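Local structure of CyaB (Pseudomonas aeruginosa, 3R5G) at residues Asn37-Glu42 against Gln97-Gln102; Asp77-Val82 against Lys165-Cys170. The protein probably acts, through the catalytic domain described here, as an adenylate cyclase that converts ATP to cyclic AMP. All coordinates share one frame; numbering follows the deposited sequence.

Interaction 1 of 2, residues Asn37-Glu42 against Gln97-Gln102; sequences NNYLNE and QQWRAQ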
loop_
_atom_site.group_PDB
_atom_site.type_symbol
_atom_site.label_atom_id
_atom_site.label_comp_id
_atom_site.label_asym_id
_atom_site.label_seq_id
_atom_site.Cartn_x
_atom_site.Cartn_y
_atom_site.Cartn_z
ATOM N N ASN A 37 -2.992 17.295 1.928
ATOM C CA ASN A 37 -4.407 17.285 1.890
ATOM C C ASN A 37 -4.985 18.048 0.665
ATOM O O ASN A 37 -6.019 17.626 0.146
ATOM C CB ASN A 37 -5.005 17.799 3.248
ATOM C CG ASN A 37 -4.720 16.852 4.402
ATOM O OD1 ASN A 37 -4.218 15.791 4.199
ATOM N ND2 ASN A 37 -4.918 17.302 5.642
ATOM N N ASN A 38 -4.314 19.149 0.298
ATOM C CA ASN A 38 -4.706 19.906 -0.905
ATOM C C ASN A 38 -4.620 18.992 -2.138
ATOM O O ASN A 38 -5.589 18.912 -2.886
ATOM C CB ASN A 38 -3.824 21.119 -1.063
ATOM C CG ASN A 38 -4.131 21.929 -2.345
ATOM O OD1 ASN A 38 -5.287 22.191 -2.666
ATOM N ND2 ASN A 38 -3.091 22.404 -2.980
ATOM N N TYR A 39 -3.498 18.323 -2.225
ATOM C CA TYR A 39 -3.277 17.340 -3.323
ATOM C C TYR A 39 -4.316 16.254 -3.334
ATOM O O TYR A 39 -4.952 15.999 -4.337
ATOM C CB TYR A 39 -1.883 16.733 -3.194
ATOM C CG TYR A 39 -1.696 15.592 -4.180
ATOM C CD1 TYR A 39 -1.440 15.826 -5.574
ATOM C CD2 TYR A 39 -1.761 14.259 -3.736
ATOM C CE1 TYR A 39 -1.342 14.750 -6.495
ATOM C CE2 TYR A 39 -1.616 13.176 -4.637
ATOM C CZ TYR A 39 -1.440 13.447 -6.022
ATOM O OH TYR A 39 -1.301 12.457 -6.966
ATOM N N LEU A 40 -4.547 15.600 -2.177
ATOM C CA LEU A 40 -5.503 14.527 -2.156
ATOM C C LEU A 40 -6.940 15.030 -2.448
ATOM O O LEU A 40 -7.731 14.372 -3.071
ATOM C CB LEU A 40 -5.425 13.800 -0.791
ATOM C CG LEU A 40 -4.143 13.017 -0.571
ATOM C CD1 LEU A 40 -4.105 12.502 0.907
ATOM C CD2 LEU A 40 -3.900 11.847 -1.573
ATOM N N ASN A 41 -7.276 16.248 -1.967
ATOM C CA ASN A 41 -8.600 16.791 -2.224
ATOM C C ASN A 41 -8.767 17.087 -3.743
ATOM O O ASN A 41 -9.771 16.737 -4.304
ATOM C CB ASN A 41 -8.771 18.115 -1.450
ATOM C CG ASN A 41 -10.214 18.458 -1.261
ATOM O OD1 ASN A 41 -11.035 17.651 -0.828
ATOM N ND2 ASN A 41 -10.568 19.651 -1.728
ATOM N N GLU A 42 -7.683 17.622 -4.333
ATOM C CA GLU A 42 -7.761 17.935 -5.805
ATOM C C GLU A 42 -7.844 16.681 -6.621
ATOM O O GLU A 42 -8.669 16.584 -7.510
ATOM C CB GLU A 42 -6.593 18.745 -6.317
ATOM C CG GLU A 42 -6.564 20.192 -5.717
ATOM C CD GLU A 42 -7.760 20.997 -6.226
ATOM O OE1 GLU A 42 -7.840 21.214 -7.452
ATOM O OE2 GLU A 42 -8.670 21.353 -5.431
ATOM N N GLN A 97 2.811 24.886 -9.726
ATOM C CA GLN A 97 2.976 26.371 -9.849
ATOM C C GLN A 97 2.501 26.999 -8.532
ATOM O O GLN A 97 3.102 27.941 -7.972
ATOM C CB GLN A 97 2.099 26.934 -10.978
ATOM C CG GLN A 97 2.472 26.483 -12.416
ATOM C CD GLN A 97 1.319 26.645 -13.452
ATOM O OE1 GLN A 97 0.585 27.660 -13.456
ATOM N NE2 GLN A 97 1.166 25.637 -14.344
ATOM N N GLN A 98 1.413 26.494 -8.000
ATOM C CA GLN A 98 0.945 26.998 -6.725
ATOM C C GLN A 98 1.957 26.738 -5.627
ATOM O O GLN A 98 2.239 27.628 -4.778
ATOM C CB GLN A 98 -0.417 26.434 -6.322
ATOM C CG GLN A 98 -1.451 26.799 -7.280
ATOM C CD GLN A 98 -2.793 26.200 -6.991
ATOM O OE1 GLN A 98 -2.945 25.338 -6.081
ATOM N NE2 GLN A 98 -3.800 26.679 -7.716
ATOM N N TRP A 99 2.504 25.521 -5.581
ATOM C CA TRP A 99 3.489 25.168 -4.581
ATOM C C TRP A 99 4.791 25.955 -4.686
ATOM O O TRP A 99 5.402 26.331 -3.660
ATOM C CB TRP A 99 3.825 23.677 -4.652
ATOM C CG TRP A 99 2.642 22.821 -4.300
ATOM C CD1 TRP A 99 1.626 23.159 -3.546
ATOM C CD2 TRP A 99 2.427 21.462 -4.703
ATOM N NE1 TRP A 99 0.727 22.113 -3.430
ATOM C CE2 TRP A 99 1.237 21.061 -4.134
ATOM C CE3 TRP A 99 3.155 20.569 -5.479
ATOM C CZ2 TRP A 99 0.673 19.787 -4.376
ATOM C CZ3 TRP A 99 2.636 19.318 -5.705
ATOM C CH2 TRP A 99 1.403 18.933 -5.138
ATOM N N ARG A 100 5.211 26.205 -5.917
ATOM C CA ARG A 100 6.461 26.928 -6.144
ATOM C C ARG A 100 6.279 28.348 -5.564
ATOM O O ARG A 100 7.256 28.940 -5.042
ATOM C CB ARG A 100 6.883 26.915 -7.633
ATOM C CG ARG A 100 8.205 27.652 -7.924
ATOM C CD ARG A 100 8.634 27.404 -9.370
ATOM N NE ARG A 100 9.962 27.915 -9.743
ATOM C CZ ARG A 100 10.249 29.202 -9.976
ATOM N NH1 ARG A 100 9.339 30.172 -9.801
ATOM N NH2 ARG A 100 11.466 29.536 -10.362
ATOM N N ALA A 101 5.056 28.871 -5.636
ATOM C CA ALA A 101 4.745 30.191 -5.060
ATOM C C ALA A 101 4.768 30.227 -3.536
ATOM O O ALA A 101 4.820 31.325 -2.942
ATOM C CB ALA A 101 3.379 30.743 -5.582
ATOM N N GLN A 102 4.675 29.068 -2.871
ATOM C CA GLN A 102 4.857 29.037 -1.420
ATOM C C GLN A 102 6.300 28.768 -1.110
ATOM O O GLN A 102 6.644 28.538 0.035
ATOM C CB GLN A 102 4.075 27.919 -0.735
ATOM C CG GLN A 102 2.656 27.664 -1.139
ATOM C CD GLN A 102 2.218 26.251 -0.680
ATOM O OE1 GLN A 102 1.616 25.504 -1.451
ATOM N NE2 GLN A 102 2.546 25.878 0.581
#
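Asn38 and Trp99 turn two nitrogen donors toward each other, ND2 of Asn38 standing 3.9 Å from NE1 of Trp99, and no hydrogen bond joins them. In this class III nucleotide cyclase domain they lie where helix 29-50 passes the C-terminal end of helix 74-100. The backbones stay well apart, with 10.4 Å between the CA atoms of Asn38 and Trp99, and the indole spans much of the gap. The amide plane of Asn38 stands 80° from the plane of the indole, so the two groups do not stack.

Tyr39 supplies the apolar half. Its CB meets the indole at its edge, 4.2 Å from Trp99 CZ2, while Trp99 CH2 comes obliquely to the phenol ring. With CG of Tyr39 anti to the backbone N (chi1 172°), the ring leans away from helix 29-50 and touches Met92 and Leu95 of helix 74-100, and also Ser15 and Ile17 of strand 6-18. A different side of the same turns faces the second subunit: Asn37 OD1 accepts a hydrogen bond from Gly125 N of that subunit. Trp99 also packs on Ile104 and Leu108, but its NE1, buried by this contact, has no hydrogen-bond partner in the model.

Interaction 2 of 2, residues Asp77-Val82 against Lys165-Cys170; sequences DAVAAV and KDVIMC
Val82 and Ile168 form the tightest part of a largely apolar contact between helix 74-100 and the loop that leads from helix 158-164 into strand 170-176. CD1 of Ile168 lies against one branch of the valine, 3.6 Å from Val82 CG1 and 3.7 Å from Val82 CB. The other arm of the isoleucine joins in, Ile168 CG2 lying 4.0 Å from Val82 CG1. The CG1 arm of Ile168 is extended (chi2 178°), which carries CD1 from the loop to the helix surface although the nearest CA atoms, those of Val79 and Ile168, are 7.6 Å apart.

A second methyl contact lies one helical turn earlier. CG2 of Val79 meets CG2 of Val167 at 3.8 Å, the two side chains crossing at about a right angle. Ile168 CD1 also reaches this turn, 4.0 Å from Val79 O and 4.3 Å from Val79 CG1, and thus touches both valines of the helix. Val190 of strand 185-190 packs on both Val82 and Ile168, so the pair lies against the sheet.

Polar interactions lie around this apolar patch. Asp166 OD2 forms a salt bridge with Lys75 NZ, a second tie between the same loop and helix, and the backbone of Met169 is hydrogen-bonded to that of Val191.

With no hydrogen bond or charge pair between 77-82 and 165-170, their direct contact rests mainly on methyl packing, while the neighbouring Asp166-Lys75 salt bridge adds an ionic tie between loop and helix.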
loop_
_atom_site.group_PDB
_atom_site.type_symbol
_atom_site.label_atom_id
_atom_site.label_comp_id
_atom_site.label_asym_id
_atom_site.label_seq_id
_atom_site.Cartn_x
_atom_site.Cartn_y
_atom_site.Cartn_z
ATOM N N ASP A 77 -14.960 2.246 -19.327
ATOM C CA ASP A 77 -14.392 2.287 -17.978
ATOM C C ASP A 77 -12.859 2.526 -18.085
ATOM O O ASP A 77 -12.302 3.291 -17.316
ATOM C CB ASP A 77 -14.667 0.991 -17.150
ATOM C CG ASP A 77 -16.128 0.775 -16.777
ATOM O OD1 ASP A 77 -16.926 1.715 -16.793
ATOM O OD2 ASP A 77 -16.454 -0.354 -16.443
ATOM N N ALA A 78 -12.256 1.826 -19.010
ATOM C CA ALA A 78 -10.787 1.990 -19.222
ATOM C C ALA A 78 -10.466 3.355 -19.787
ATOM O O ALA A 78 -9.489 3.988 -19.304
ATOM C CB ALA A 78 -10.286 0.899 -20.172
ATOM N N VAL A 79 -11.218 3.819 -20.796
ATOM C CA VAL A 79 -10.985 5.169 -21.296
ATOM C C VAL A 79 -11.145 6.186 -20.140
ATOM O O VAL A 79 -10.377 7.153 -20.038
ATOM C CB VAL A 79 -11.930 5.494 -22.421
ATOM C CG1 VAL A 79 -11.884 6.967 -22.831
ATOM C CG2 VAL A 79 -11.506 4.605 -23.611
ATOM N N ALA A 80 -12.199 6.016 -19.292
ATOM C CA ALA A 80 -12.370 6.957 -18.210
ATOM C C ALA A 80 -11.185 6.996 -17.205
ATOM O O ALA A 80 -10.681 8.092 -16.805
ATOM C CB ALA A 80 -13.700 6.628 -17.456
ATOM N N ALA A 81 -10.653 5.771 -16.889
ATOM C CA ALA A 81 -9.574 5.711 -15.921
ATOM C C ALA A 81 -8.346 6.413 -16.556
ATOM O O ALA A 81 -7.660 7.108 -15.870
ATOM C CB ALA A 81 -9.199 4.240 -15.669
ATOM N N VAL A 82 -8.007 6.081 -17.786
ATOM C CA VAL A 82 -6.757 6.697 -18.356
ATOM C C VAL A 82 -6.932 8.184 -18.568
ATOM O O VAL A 82 -5.960 8.946 -18.380
ATOM C CB VAL A 82 -6.446 5.936 -19.620
ATOM C CG1 VAL A 82 -5.153 6.461 -20.362
ATOM C CG2 VAL A 82 -6.093 4.481 -19.244
ATOM N N LYS A 165 -7.021 1.870 -27.281
ATOM C CA LYS A 165 -6.076 2.292 -28.372
ATOM C C LYS A 165 -6.664 3.123 -29.482
ATOM O O LYS A 165 -5.901 3.861 -30.081
ATOM C CB LYS A 165 -5.315 1.096 -28.951
ATOM C CG LYS A 165 -6.309 0.101 -29.642
ATOM C CD LYS A 165 -5.650 -1.202 -30.072
ATOM C CE LYS A 165 -6.776 -2.123 -30.535
ATOM N NZ LYS A 165 -6.312 -3.448 -30.927
ATOM N N ASP A 166 -7.951 3.022 -29.789
ATOM C CA ASP A 166 -8.513 3.836 -30.864
ATOM C C ASP A 166 -8.760 5.259 -30.462
ATOM O O ASP A 166 -8.937 6.080 -31.326
ATOM C CB ASP A 166 -9.830 3.192 -31.300
ATOM C CG ASP A 166 -10.719 2.738 -30.099
ATOM O OD1 ASP A 166 -10.274 2.200 -28.975
ATOM O OD2 ASP A 166 -11.967 2.802 -30.338
ATOM N N VAL A 167 -8.772 5.566 -29.159
ATOM C CA VAL A 167 -9.083 6.903 -28.705
ATOM C C VAL A 167 -7.999 7.588 -27.835
ATOM O O VAL A 167 -8.061 8.776 -27.656
ATOM C CB VAL A 167 -10.460 6.982 -28.098
ATOM C CG1 VAL A 167 -11.482 6.193 -28.967
ATOM C CG2 VAL A 167 -10.462 6.375 -26.785
ATOM N N ILE A 168 -7.052 6.830 -27.298
ATOM C CA ILE A 168 -5.999 7.420 -26.522
ATOM C C ILE A 168 -4.669 6.982 -27.126
ATOM O O ILE A 168 -4.410 5.834 -27.414
ATOM C CB ILE A 168 -6.068 6.962 -25.019
ATOM C CG1 ILE A 168 -7.324 7.629 -24.411
ATOM C CG2 ILE A 168 -4.740 7.292 -24.280
ATOM C CD1 ILE A 168 -7.595 7.242 -22.920
ATOM N N MET A 169 -3.785 7.959 -27.262
ATOM C CA MET A 169 -2.487 7.724 -27.916
ATOM C C MET A 169 -1.480 7.119 -26.923
ATOM O O MET A 169 -1.324 7.596 -25.784
ATOM C CB MET A 169 -1.887 9.058 -28.345
ATOM C CG MET A 169 -0.745 8.949 -29.246
ATOM S SD MET A 169 -1.179 8.478 -30.940
ATOM C CE MET A 169 -2.104 9.930 -31.474
ATOM N N CYS A 170 -0.827 6.020 -27.333
ATOM C CA CYS A 170 0.066 5.251 -26.451
ATOM C C CYS A 170 1.373 4.995 -27.220
ATOM O O CYS A 170 1.395 5.010 -28.462
ATOM C CB CYS A 170 -0.571 3.884 -26.092
ATOM S SG CYS A 170 -2.153 4.119 -25.160
#

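One long helix, 74-100, takes part in both contacts: interaction 2 uses its early turns and interaction 1 its C-terminal end. Their centres are 27 Å apart and their nearest atoms about 12 Å, so the two do not touch. Along the chain the segments alternate; in space, helix 29-50 packs near the C-terminal end of helix 74-100 and the loop 165-170 near its start. Interaction 1 lies beside the subunit interface, since Asn37 and Asn41 are hydrogen-bonded to the second subunit, whereas no other chain touches the segments of interaction 2. Class III cyclases form their active sites between paired catalytic domains; neither contact contains a bound ligand, and both appear to be structural packing.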